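PDB 5Y1A: 35 kDa hemin binding protein from Porphyromonas gingivalis, which carries a thioredoxin domain and an immunoglobulin-like beta-sandwich domain, is a cargo of the type IX secretion system, and probably binds hemin. Local coordinates for residues A[306-311]-A[316-321]; A[167-172]-A[176-181]; A[122-125]-A[129-132]; A[85-90]-A[190-195]; A[100-105]-A[259-264]. One frame throughout, in Å; residues are numbered along the deposited sequence. Where two conformers were deposited one is given.

Interaction 1: A[306-311]-A[316-321]; sequences MEVFNA and VKNESL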
# COMPACT_ATOMS: atom_id res chain seq x y z
N MET A 306 9.92 32.47 -7.29
CA MET A 306 8.94 31.57 -7.90
C MET A 306 9.64 30.28 -8.35
O MET A 306 10.64 30.35 -9.06
CB MET A 306 8.24 32.24 -9.09
CG MET A 306 7.43 31.30 -9.98
SD MET A 306 6.55 32.14 -11.31
CE MET A 306 7.92 32.65 -12.34
N GLU A 307 9.12 29.14 -7.91
CA GLU A 307 9.64 27.83 -8.33
C GLU A 307 8.50 26.95 -8.86
O GLU A 307 7.40 26.96 -8.30
CB GLU A 307 10.35 27.14 -7.18
CG GLU A 307 11.74 27.70 -6.89
CD GLU A 307 12.26 27.27 -5.53
OE1 GLU A 307 11.64 27.64 -4.52
OE2 GLU A 307 13.30 26.58 -5.48
N VAL A 308 8.77 26.22 -9.94
CA VAL A 308 7.77 25.35 -10.57
C VAL A 308 8.18 23.89 -10.34
O VAL A 308 9.32 23.51 -10.61
CB VAL A 308 7.60 25.63 -12.09
CG1 VAL A 308 6.58 24.68 -12.72
CG2 VAL A 308 7.18 27.08 -12.35
N PHE A 309 7.24 23.09 -9.86
CA PHE A 309 7.46 21.67 -9.66
C PHE A 309 6.50 20.91 -10.55
O PHE A 309 5.34 21.32 -10.72
CB PHE A 309 7.19 21.29 -8.20
CG PHE A 309 8.11 21.97 -7.23
CD1 PHE A 309 9.30 21.36 -6.84
CD2 PHE A 309 7.82 23.26 -6.77
CE1 PHE A 309 10.19 22.01 -5.97
CE2 PHE A 309 8.71 23.91 -5.91
CZ PHE A 309 9.88 23.27 -5.51
N ASN A 310 6.94 19.79 -11.10
CA ASN A 310 6.03 18.97 -11.89
C ASN A 310 5.20 18.10 -10.95
O ASN A 310 5.29 18.23 -9.70
CB ASN A 310 6.79 18.14 -12.95
CG ASN A 310 7.81 17.19 -12.34
OD1 ASN A 310 7.71 16.80 -11.17
ND2 ASN A 310 8.83 16.82 -13.14
N ALA A 311 4.41 17.19 -11.53
CA ALA A 311 3.47 16.38 -10.74
C ALA A 311 4.14 15.32 -9.87
O ALA A 311 3.51 14.76 -8.97
CB ALA A 311 2.43 15.76 -11.62
N VAL A 316 11.42 22.02 -11.80
CA VAL A 316 11.60 22.04 -13.25
C VAL A 316 11.73 23.42 -13.81
O VAL A 316 11.27 24.40 -13.22
CB VAL A 316 10.47 21.29 -14.04
CG1 VAL A 316 10.36 19.84 -13.58
CG2 VAL A 316 9.12 22.06 -13.98
N LYS A 317 12.39 23.51 -14.95
CA LYS A 317 12.50 24.76 -15.66
C LYS A 317 11.14 25.23 -16.16
O LYS A 317 10.37 24.46 -16.72
CB LYS A 317 13.48 24.62 -16.83
CG LYS A 317 14.00 25.95 -17.31
CD LYS A 317 14.68 25.80 -18.64
CE LYS A 317 15.11 27.14 -19.16
NZ LYS A 317 15.67 27.01 -20.53
N ASN A 318 10.85 26.51 -15.93
CA ASN A 318 9.59 27.12 -16.31
C ASN A 318 9.55 27.54 -17.78
O ASN A 318 9.52 28.73 -18.10
CB ASN A 318 9.29 28.31 -15.38
CG ASN A 318 7.93 28.91 -15.61
OD1 ASN A 318 7.02 28.27 -16.15
ND2 ASN A 318 7.77 30.18 -15.21
N GLU A 319 9.54 26.55 -18.68
CA GLU A 319 9.60 26.80 -20.11
C GLU A 319 9.11 25.58 -20.89
O GLU A 319 9.39 24.43 -20.51
CB GLU A 319 11.04 27.15 -20.52
CG GLU A 319 11.23 27.55 -21.98
CD GLU A 319 12.68 27.82 -22.32
OE1 GLU A 319 13.43 28.28 -21.43
OE2 GLU A 319 13.08 27.57 -23.48
N SER A 320 8.38 25.84 -21.98
CA SER A 320 7.82 24.79 -22.86
C SER A 320 7.17 23.65 -22.09
O SER A 320 7.38 22.49 -22.39
CB SER A 320 8.88 24.25 -23.83
OG SER A 320 9.45 25.32 -24.56
N LEU A 321 6.38 24.01 -21.07
CA LEU A 321 5.76 23.00 -20.21
C LEU A 321 4.76 22.16 -20.98
O LEU A 321 3.87 22.70 -21.67
CB LEU A 321 5.08 23.68 -19.02
CG LEU A 321 5.98 24.52 -18.09
CD1 LEU A 321 5.09 25.18 -17.03
CD2 LEU A 321 7.07 23.65 -17.44
O HOH W 1 11.24 26.52 -11.47
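Val308 O accepts a hydrogen bond from Val316 N at 2.8 Å, with a nearly straight N-H...O angle of 172°. The bond closes a beta hairpin between strand 305-309 and the short edge strand 315-316. This hairpin belongs to the small antiparallel C-terminal sheet, probably the sorting domain that type IX cargo carries at this end. Next along, a water stands between the two segments. It accepts from Val308 N at 2.9 Å and donates to Val316 O.

Val308 CG1 lies against Val316 CG2. Val308 CG2 sits anti to its own carbonyl carbon and meets the Asn318 side chain at about a right angle. Val308 CG2 is 3.8 Å from Asn318 CG. On the other flank, Val316 CG1 rests against the amide of Asn310, 3.4 Å from ND2. That amide is positioned by its oxygen, which is bonded to Gln314 N and Thr312 OG1 in the hairpin turn.

Asn318 is the centre of an inverse gamma turn, and its OD1 is tied to Ile297 N of strand 296-298. This leaves the nitrogen side of the amide facing Met306. The thioether chain bends at its last torsion, chi3 69°, and brings Met306 CE to 3.8 Å from Asn318 ND2.

Interaction 2: A[167-172]-A[176-181]; sequences GKVDAD and KPLMLT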
# COMPACT_ATOMS: atom_id res chain seq x y z
N GLY A 167 -17.58 -4.08 0.64
CA GLY A 167 -17.62 -5.53 0.60
C GLY A 167 -18.83 -6.11 1.29
O GLY A 167 -19.77 -5.40 1.65
N LYS A 168 -18.81 -7.43 1.45
CA LYS A 168 -19.91 -8.13 2.10
C LYS A 168 -19.36 -9.35 2.80
O LYS A 168 -18.37 -9.92 2.36
CB LYS A 168 -20.94 -8.59 1.06
CG LYS A 168 -21.98 -7.55 0.71
CD LYS A 168 -23.12 -8.18 -0.06
CE LYS A 168 -24.31 -7.22 -0.13
NZ LYS A 168 -23.93 -5.89 -0.70
N VAL A 169 -20.03 -9.76 3.87
CA VAL A 169 -19.68 -10.98 4.59
C VAL A 169 -20.92 -11.88 4.59
O VAL A 169 -22.06 -11.40 4.58
CB VAL A 169 -19.14 -10.73 6.03
CG1 VAL A 169 -17.99 -9.71 6.01
CG2 VAL A 169 -20.24 -10.24 7.00
N ASP A 170 -20.68 -13.19 4.60
CA ASP A 170 -21.75 -14.17 4.73
C ASP A 170 -22.45 -14.05 6.08
O ASP A 170 -21.88 -13.55 7.06
CB ASP A 170 -21.21 -15.58 4.57
CG ASP A 170 -21.00 -15.99 3.13
OD1 ASP A 170 -21.63 -15.42 2.22
OD2 ASP A 170 -20.19 -16.90 2.94
N ALA A 171 -23.69 -14.57 6.13
CA ALA A 171 -24.53 -14.50 7.34
C ALA A 171 -23.85 -14.95 8.65
O ALA A 171 -24.07 -14.36 9.72
CB ALA A 171 -25.85 -15.29 7.12
N ASP A 172 -23.04 -15.99 8.56
CA ASP A 172 -22.42 -16.56 9.74
C ASP A 172 -21.39 -15.63 10.38
O ASP A 172 -21.03 -15.79 11.56
CB ASP A 172 -21.82 -17.93 9.42
CG ASP A 172 -20.71 -17.86 8.38
OD1 ASP A 172 -20.98 -17.68 7.17
OD2 ASP A 172 -19.55 -18.00 8.79
N LYS A 176 -19.78 -10.65 14.19
CA LYS A 176 -18.45 -11.00 14.68
C LYS A 176 -17.53 -9.78 14.62
O LYS A 176 -17.74 -8.90 13.77
CB LYS A 176 -17.87 -12.17 13.89
CG LYS A 176 -18.55 -13.48 14.24
CD LYS A 176 -17.95 -14.68 13.52
CE LYS A 176 -18.71 -15.94 13.94
NZ LYS A 176 -17.92 -17.20 13.74
N PRO A 177 -16.52 -9.71 15.51
CA PRO A 177 -15.58 -8.57 15.45
C PRO A 177 -14.66 -8.80 14.28
O PRO A 177 -13.76 -9.63 14.35
CB PRO A 177 -14.82 -8.63 16.77
CG PRO A 177 -15.03 -9.96 17.32
CD PRO A 177 -16.18 -10.63 16.63
N LEU A 178 -14.94 -8.09 13.20
CA LEU A 178 -14.15 -8.25 11.98
C LEU A 178 -13.39 -6.95 11.80
O LEU A 178 -13.91 -5.87 12.09
CB LEU A 178 -15.04 -8.50 10.77
CG LEU A 178 -15.90 -9.78 10.87
CD1 LEU A 178 -16.82 -9.89 9.63
CD2 LEU A 178 -15.03 -10.98 10.95
N MET A 179 -12.17 -7.08 11.28
CA MET A 179 -11.27 -5.95 11.13
C MET A 179 -10.95 -5.74 9.65
O MET A 179 -10.98 -6.69 8.87
CB MET A 179 -9.97 -6.24 11.89
CG MET A 179 -10.16 -6.72 13.33
SD MET A 179 -11.09 -5.55 14.38
CE MET A 179 -9.90 -4.28 14.49
N LEU A 180 -10.66 -4.50 9.28
CA LEU A 180 -10.08 -4.25 7.96
C LEU A 180 -8.71 -3.57 8.09
O LEU A 180 -8.55 -2.58 8.85
CB LEU A 180 -11.03 -3.43 7.08
CG LEU A 180 -10.49 -3.32 5.66
CD1 LEU A 180 -11.42 -3.95 4.68
CD2 LEU A 180 -10.15 -1.86 5.32
N THR A 181 -7.72 -4.14 7.41
CA THR A 181 -6.39 -3.53 7.32
C THR A 181 -6.11 -3.21 5.86
O THR A 181 -6.43 -4.00 4.96
CB THR A 181 -5.31 -4.47 7.92
OG1 THR A 181 -5.54 -4.58 9.34
CG2 THR A 181 -3.91 -3.92 7.70
O HOH W 2 -18.61 -18.63 11.31
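Val169 and Leu178 meet tip to tip, with Val169 CG1 3.8 Å from Leu178 CD1. This is the apolar, buried half of the contact. The other half is exposed and polar. There the side chain of Lys176 passes alongside the backbone carbonyl of Asp172, and Lys176 CE comes to 3.3 Å from Asp172 O. The aliphatic end of the chain touches the oxygen, while the ammonium group lies beyond it.

Asp172 and Lys176 do not form a direct salt bridge, since Asp172 OD2 and Lys176 NZ stand 5.3 Å apart. A water joins them. It donates to Asp172 OD2 at 2.8 Å and accepts from Lys176 NZ at 2.9 Å. In the conformer given, the chain is extended beyond CG and carries NZ out to this water.

The two segments belong to the beta-sandwich domain. Strand 161-169 lies in one sheet and strand 179-186 in the facing one, so the connection between them crosses from sheet to sheet. Val169 and Leu178 fill part of the space between the layers near this crossing.

Further out, the backbones are fixed by their own sheets and loops. Val169 pairs with Gly227 and Leu178 with Leu221. Ile174, from the short connection itself, packs on Val169 together with Ile223 and Ala145. Beside them, Asp170 OD1 is hydrogen-bonded to Ser33 OG.

Interaction 3: A[122-125]-A[129-132]; sequences LSIG and AIKN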
# COMPACT_ATOMS: atom_id res chain seq x y z
N LEU A 122 6.83 -20.91 10.29
CA LEU A 122 6.74 -19.79 9.31
C LEU A 122 7.83 -19.86 8.22
O LEU A 122 8.18 -18.84 7.59
CB LEU A 122 6.76 -18.43 10.04
CG LEU A 122 5.67 -18.20 11.10
CD1 LEU A 122 5.92 -16.88 11.87
CD2 LEU A 122 4.28 -18.17 10.49
N SER A 123 8.35 -21.07 8.00
CA SER A 123 9.51 -21.26 7.14
C SER A 123 9.18 -20.99 5.69
O SER A 123 8.06 -21.25 5.24
CB SER A 123 10.06 -22.70 7.28
OG SER A 123 10.21 -23.06 8.64
N ILE A 124 10.15 -20.44 4.96
CA ILE A 124 10.06 -20.28 3.52
C ILE A 124 10.95 -21.39 2.94
O ILE A 124 12.18 -21.27 2.93
CB ILE A 124 10.56 -18.91 3.05
CG1 ILE A 124 9.74 -17.77 3.69
CG2 ILE A 124 10.52 -18.80 1.50
CD1 ILE A 124 10.38 -16.36 3.48
N GLY A 125 10.32 -22.49 2.51
CA GLY A 125 11.08 -23.68 2.06
C GLY A 125 11.41 -23.60 0.58
O GLY A 125 11.55 -22.51 0.01
N ALA A 129 7.23 -26.25 -1.63
CA ALA A 129 6.72 -26.25 -0.25
C ALA A 129 5.96 -24.94 -0.01
O ALA A 129 4.88 -24.94 0.59
CB ALA A 129 7.85 -26.41 0.72
N ILE A 130 6.52 -23.84 -0.51
CA ILE A 130 5.81 -22.56 -0.47
C ILE A 130 4.49 -22.64 -1.25
O ILE A 130 3.44 -22.21 -0.76
CB ILE A 130 6.67 -21.40 -1.03
CG1 ILE A 130 8.00 -21.29 -0.27
CG2 ILE A 130 5.85 -20.10 -1.04
CD1 ILE A 130 9.07 -20.46 -1.05
N LYS A 131 4.52 -23.21 -2.46
CA LYS A 131 3.30 -23.36 -3.24
C LYS A 131 2.21 -24.12 -2.46
O LYS A 131 1.04 -23.73 -2.45
CB LYS A 131 3.60 -24.09 -4.55
CG LYS A 131 2.45 -23.98 -5.54
CD LYS A 131 2.49 -25.07 -6.57
CE LYS A 131 1.11 -25.20 -7.21
NZ LYS A 131 0.96 -26.56 -7.82
N ASN A 132 2.61 -25.21 -1.81
CA ASN A 132 1.69 -26.02 -1.02
C ASN A 132 1.06 -25.24 0.14
O ASN A 132 -0.15 -25.37 0.40
CB ASN A 132 2.36 -27.29 -0.50
CG ASN A 132 2.63 -28.34 -1.63
OD1 ASN A 132 3.39 -29.27 -1.42
ND2 ASN A 132 2.03 -28.15 -2.79
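Ile124 and Ile130 cross obliquely, each offering one methyl to the other. The contact lies in the thioredoxin domain. It joins the loop after strand 109-112 to the first turns of helix 127-138.

Ile130 supplies the longer arm. Its CG1 is anti to its carbonyl carbon (chi1 -56°), and the chain continues nearly straight to CD1 (chi2 162°). This swings the tip off the helix and toward the loop. Ile124 answers with its short branch, CG2. The two carbons, Ile124 CG2 and Ile130 CD1, are 3.4 Å apart, tighter than a usual van der Waals contact. The end of the Ile124 side chain leads away from the helix; the residue also touches Ile58, Pro108 and Phe110.

Ile130 also packs on the backbone of Gly125. Ile130 CD1 lies 3.4 Å from Gly125 O, and Ile130 CG1 lies 3.8 Å from Gly125 N. The loop backbone thus runs close to the end of Ile130. Helix 51-63 covers Ile130 through Arg57, Ile58 and Ala61, and Arg57 grips two successive carbonyls of the loop, with NH2 hydrogen-bonded to Ile124 O and NE to Gly125 O. The start of that helix carries a CxxC sequence, Cys48 and Cys51, as in thioredoxins, which Ile124 lies near without touching.

At the exposed end of the contact the chain passes close to the helix, with Gly125 CA 4.4 Å from Ala129 CB.

Interaction 4: A[85-90]-A[190-195]; sequences SKKWPR and KPINPQ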
# COMPACT_ATOMS: atom_id res chain seq x y z
N SER A 85 12.09 0.48 8.26
CA SER A 85 11.34 0.66 9.52
C SER A 85 11.78 1.92 10.28
O SER A 85 11.04 2.44 11.11
CB SER A 85 11.50 -0.57 10.43
OG SER A 85 12.85 -0.73 10.87
N LYS A 86 12.99 2.39 10.02
CA LYS A 86 13.42 3.66 10.60
C LYS A 86 12.67 4.81 9.94
O LYS A 86 12.11 5.68 10.63
CB LYS A 86 14.92 3.88 10.39
CG LYS A 86 15.47 5.08 11.17
CD LYS A 86 16.49 4.66 12.22
CE LYS A 86 17.87 4.53 11.60
NZ LYS A 86 17.89 3.60 10.43
N LYS A 87 12.66 4.82 8.61
CA LYS A 87 12.08 5.92 7.84
C LYS A 87 10.55 5.95 7.96
O LYS A 87 9.94 7.04 8.02
CB LYS A 87 12.56 5.83 6.38
CG LYS A 87 12.11 6.96 5.51
CD LYS A 87 12.90 6.97 4.21
CE LYS A 87 12.28 7.97 3.25
NZ LYS A 87 12.88 9.32 3.40
N TRP A 88 9.95 4.75 8.02
CA TRP A 88 8.51 4.59 8.22
C TRP A 88 8.26 3.77 9.49
O TRP A 88 8.00 2.56 9.41
CB TRP A 88 7.86 3.88 7.01
CG TRP A 88 7.93 4.73 5.75
CD1 TRP A 88 7.08 5.72 5.40
CD2 TRP A 88 8.91 4.64 4.72
NE1 TRP A 88 7.47 6.27 4.18
CE2 TRP A 88 8.60 5.63 3.75
CE3 TRP A 88 10.06 3.83 4.52
CZ2 TRP A 88 9.35 5.81 2.58
CZ3 TRP A 88 10.80 4.00 3.36
CH2 TRP A 88 10.45 4.99 2.40
N PRO A 89 8.33 4.42 10.66
CA PRO A 89 8.24 3.67 11.93
C PRO A 89 6.94 2.91 12.13
O PRO A 89 6.95 1.93 12.88
CB PRO A 89 8.40 4.77 13.00
CG PRO A 89 8.98 5.94 12.30
CD PRO A 89 8.51 5.86 10.87
N ARG A 90 5.86 3.28 11.45
CA ARG A 90 4.61 2.53 11.63
C ARG A 90 4.75 1.12 11.03
O ARG A 90 4.03 0.20 11.43
CB ARG A 90 3.42 3.27 11.03
CG ARG A 90 3.06 4.57 11.79
CD ARG A 90 1.91 5.37 11.15
NE ARG A 90 0.84 4.48 10.71
CZ ARG A 90 -0.12 3.96 11.48
NH1 ARG A 90 -0.21 4.26 12.78
NH2 ARG A 90 -1.01 3.14 10.91
N LYS A 190 13.96 1.15 -4.79
CA LYS A 190 15.37 1.17 -4.44
C LYS A 190 15.51 0.99 -2.92
O LYS A 190 14.87 1.72 -2.16
CB LYS A 190 16.04 2.49 -4.86
CG LYS A 190 17.54 2.49 -4.55
CD LYS A 190 18.27 3.66 -5.23
CE LYS A 190 19.79 3.48 -5.16
NZ LYS A 190 20.51 4.80 -5.36
N PRO A 191 16.33 0.02 -2.48
CA PRO A 191 16.56 -0.13 -1.03
C PRO A 191 17.09 1.15 -0.39
O PRO A 191 17.74 1.97 -1.07
CB PRO A 191 17.60 -1.25 -0.96
CG PRO A 191 17.32 -2.08 -2.18
CD PRO A 191 17.02 -1.04 -3.24
N ILE A 192 16.81 1.33 0.90
CA ILE A 192 17.25 2.53 1.63
C ILE A 192 18.76 2.45 1.87
O ILE A 192 19.49 3.42 1.65
CB ILE A 192 16.47 2.71 2.98
CG1 ILE A 192 14.97 3.00 2.74
CG2 ILE A 192 17.17 3.74 3.89
CD1 ILE A 192 14.64 4.20 1.82
N ASN A 193 19.21 1.27 2.31
CA ASN A 193 20.62 0.88 2.32
C ASN A 193 20.75 -0.36 1.44
O ASN A 193 19.78 -1.13 1.32
CB ASN A 193 21.05 0.57 3.76
CG ASN A 193 20.87 1.76 4.68
OD1 ASN A 193 20.02 1.75 5.59
ND2 ASN A 193 21.66 2.82 4.44
N PRO A 194 21.93 -0.57 0.80
CA PRO A 194 22.00 -1.74 -0.09
C PRO A 194 21.57 -3.04 0.57
O PRO A 194 21.93 -3.32 1.73
CB PRO A 194 23.48 -1.78 -0.50
CG PRO A 194 23.86 -0.32 -0.50
CD PRO A 194 23.17 0.22 0.75
N GLN A 195 20.74 -3.80 -0.16
CA GLN A 195 20.24 -5.06 0.35
C GLN A 195 21.37 -6.10 0.43
O GLN A 195 22.02 -6.41 -0.58
CB GLN A 195 19.09 -5.56 -0.53
CG GLN A 195 18.57 -6.98 -0.18
CD GLN A 195 17.89 -7.04 1.17
OE1 GLN A 195 16.96 -6.29 1.42
NE2 GLN A 195 18.33 -7.98 2.04
O HOH W 3 19.09 3.65 7.33
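Ile192 CD1 touches both Lys87 and Trp88. It links the thioredoxin domain, where helix 83-87 gives way to helix 89-102, to a long loop after strand 179-186 of the beta-sandwich.

The apolar contacts are light. Ile192 CD1 lies 4.1 Å from Trp88 CZ3 and approaches the ring obliquely. Ile192 CD1 is also 4.1 Å from Lys87 CD, and here the two side chains meet at about a right angle. Lys87 also leans on the indole. Lys87 CG is 3.7 Å above the plane of the Trp88 ring, offset toward the rim. The methyl therefore meets a lysine chain and an aromatic ring that already pack on each other.

The firm polar partners come from outside the two segments. Trp88 NE1 is hydrogen-bonded to Asp238 O, which helps set the rotation of the indole. On the loop, the carboxylate of Glu46 takes Ile192 N on OE2 and Asn193 N on OE1, and so holds the backbone that carries the isoleucine.

One water lies between the segments at the exposed edge. Its link to Lys86 NZ is weak, and doubtful because that lysine has two conformers. Its other bond is sounder: it donates to Asn193 OD1 at 2.7 Å.

Interaction 5: A[100-105]-A[259-264]; sequences QTLGIP and ENHSII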
# COMPACT_ATOMS: atom_id res chain seq x y z
N GLN A 100 3.88 -10.30 17.95
CA GLN A 100 3.02 -10.66 19.08
C GLN A 100 2.00 -11.75 18.71
O GLN A 100 1.77 -12.69 19.48
CB GLN A 100 2.32 -9.41 19.62
CG GLN A 100 1.51 -9.69 20.91
CD GLN A 100 2.35 -10.32 22.03
OE1 GLN A 100 3.46 -9.86 22.33
NE2 GLN A 100 1.81 -11.38 22.66
N THR A 101 1.44 -11.66 17.51
CA THR A 101 0.43 -12.59 17.06
C THR A 101 0.96 -13.95 16.60
O THR A 101 0.41 -15.02 16.97
CB THR A 101 -0.40 -11.91 15.92
OG1 THR A 101 -1.04 -10.76 16.48
CG2 THR A 101 -1.48 -12.86 15.33
N LEU A 102 2.05 -13.92 15.84
CA LEU A 102 2.51 -15.11 15.13
C LEU A 102 3.78 -15.76 15.69
O LEU A 102 4.01 -16.98 15.52
CB LEU A 102 2.72 -14.77 13.64
CG LEU A 102 1.52 -14.23 12.88
CD1 LEU A 102 2.03 -13.63 11.56
CD2 LEU A 102 0.54 -15.38 12.60
N GLY A 103 4.60 -14.95 16.37
CA GLY A 103 5.87 -15.44 16.92
C GLY A 103 6.87 -15.63 15.79
O GLY A 103 7.11 -16.75 15.35
N ILE A 104 7.46 -14.52 15.34
CA ILE A 104 8.38 -14.49 14.19
C ILE A 104 9.81 -14.64 14.69
O ILE A 104 10.36 -13.73 15.28
CB ILE A 104 8.23 -13.14 13.42
CG1 ILE A 104 6.77 -13.01 12.95
CG2 ILE A 104 9.24 -13.05 12.22
CD1 ILE A 104 6.34 -11.61 12.49
N PRO A 105 10.41 -15.82 14.45
CA PRO A 105 11.67 -16.19 15.11
C PRO A 105 12.95 -15.65 14.44
O PRO A 105 13.99 -15.61 15.09
CB PRO A 105 11.65 -17.72 15.02
CG PRO A 105 10.91 -18.03 13.73
CD PRO A 105 9.88 -16.90 13.58
N GLU A 259 -6.89 -18.13 18.84
CA GLU A 259 -7.52 -19.30 18.22
C GLU A 259 -7.72 -19.14 16.71
O GLU A 259 -7.65 -20.12 15.97
CB GLU A 259 -8.88 -19.58 18.87
CG GLU A 259 -8.80 -20.13 20.31
CD GLU A 259 -8.28 -19.13 21.31
OE1 GLU A 259 -8.70 -17.95 21.25
OE2 GLU A 259 -7.45 -19.53 22.16
N ASN A 260 -8.00 -17.92 16.29
CA ASN A 260 -8.24 -17.57 14.87
C ASN A 260 -8.06 -16.08 14.67
O ASN A 260 -8.94 -15.28 15.03
CB ASN A 260 -9.65 -17.99 14.42
CG ASN A 260 -9.83 -17.91 12.92
OD1 ASN A 260 -9.00 -17.34 12.20
ND2 ASN A 260 -10.92 -18.47 12.43
N HIS A 261 -6.89 -15.71 14.14
CA HIS A 261 -6.54 -14.33 13.80
C HIS A 261 -6.31 -14.27 12.27
O HIS A 261 -5.52 -13.45 11.75
CB HIS A 261 -5.29 -13.90 14.59
CG HIS A 261 -4.26 -14.99 14.70
ND1 HIS A 261 -4.17 -15.82 15.80
CD2 HIS A 261 -3.32 -15.42 13.82
CE1 HIS A 261 -3.20 -16.71 15.60
NE2 HIS A 261 -2.69 -16.50 14.40
N SER A 262 -7.01 -15.15 11.53
CA SER A 262 -6.73 -15.31 10.09
C SER A 262 -7.30 -14.18 9.24
O SER A 262 -8.27 -13.50 9.63
CB SER A 262 -7.23 -16.68 9.57
OG SER A 262 -8.66 -16.76 9.64
N ILE A 263 -6.69 -14.00 8.08
CA ILE A 263 -7.20 -13.11 7.05
C ILE A 263 -8.26 -13.89 6.27
O ILE A 263 -8.00 -15.02 5.81
CB ILE A 263 -6.06 -12.61 6.14
CG1 ILE A 263 -4.97 -11.92 6.99
CG2 ILE A 263 -6.64 -11.69 5.05
CD1 ILE A 263 -3.77 -11.35 6.18
N ILE A 264 -9.44 -13.29 6.16
CA ILE A 264 -10.60 -13.95 5.62
C ILE A 264 -10.62 -13.77 4.08
O ILE A 264 -10.80 -14.75 3.33
CB ILE A 264 -11.87 -13.40 6.27
CG1 ILE A 264 -11.87 -13.72 7.78
CG2 ILE A 264 -13.13 -14.00 5.61
CD1 ILE A 264 -12.78 -12.77 8.61
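Thr101 and His261 face each other because of their first torsions. In Thr101, chi1 of -62° puts OG1 beside the backbone N and sends CG2 out toward the histidine. In His261, chi1 of 39° places CG between the backbone N and the carbonyl carbon, and the imidazole presents a face to that methyl.

The result is a CH-pi contact. Thr101 CG2 stands 3.7 Å from the centroid of the His261 ring, 21° off the ring normal. It is shifted toward the rim, and His261 CD2 is the ring atom nearest Thr101 CG2, at 3.5 Å. Leu102 adds a second, oblique touch, with Leu102 CD2 3.9 Å from His261 NE2.

All three residues are buried between two domains. Thr101 and Leu102 form the last turn of helix 89-102 of the thioredoxin domain, which the chain leaves at Gly103 with positive phi. His261 lies in the loop that leads into strand 263-270 of the beta-sandwich.

The polar side-chain atoms of Thr101 and His261 have partners nearby. The ring nitrogens of His261 are hydrogen-bonded to backbone carbonyls, NE2 to Glu116 O and ND1 to Asn257 O. These two bonds fix the rotation of the ring under the methyl. Thr101 OG1 turns back to Ala97 O in its own helix.

The backbone round His261 makes an Asx turn. Asn260 OD1 accepts from Ser262 N at 3.0 Å, somewhat tilted from the carbonyl plane. Asn260 OD1 also accepts from Ser262 OG at 2.6 Å, in that plane and on a lone pair.

Interactions 2, 3 and 5 form a connected series. Interactions 2 and 5 touch where Leu178 CD2 packs on Ile264 CD1 at 3.7 Å. Interactions 3 and 5 touch where Leu122 CD1 lies 3.7 Å from Gly103 O. Interactions 4 and 5 both join the thioredoxin domain to the beta-sandwich; their first segments sit at the two ends of helix 89-102, and their centres are 24 Å apart. The CxxC pattern of Cys48 and Cys51, possibly a thioredoxin-type redox site, has neighbours in two contacts: Ile124 of interaction 3 lies near it, and Gln195 of the 190-195 segment touches Cys51. Interaction 1 stands apart in the C-terminal sheet, its nearest atoms about 16 Å from interaction 4.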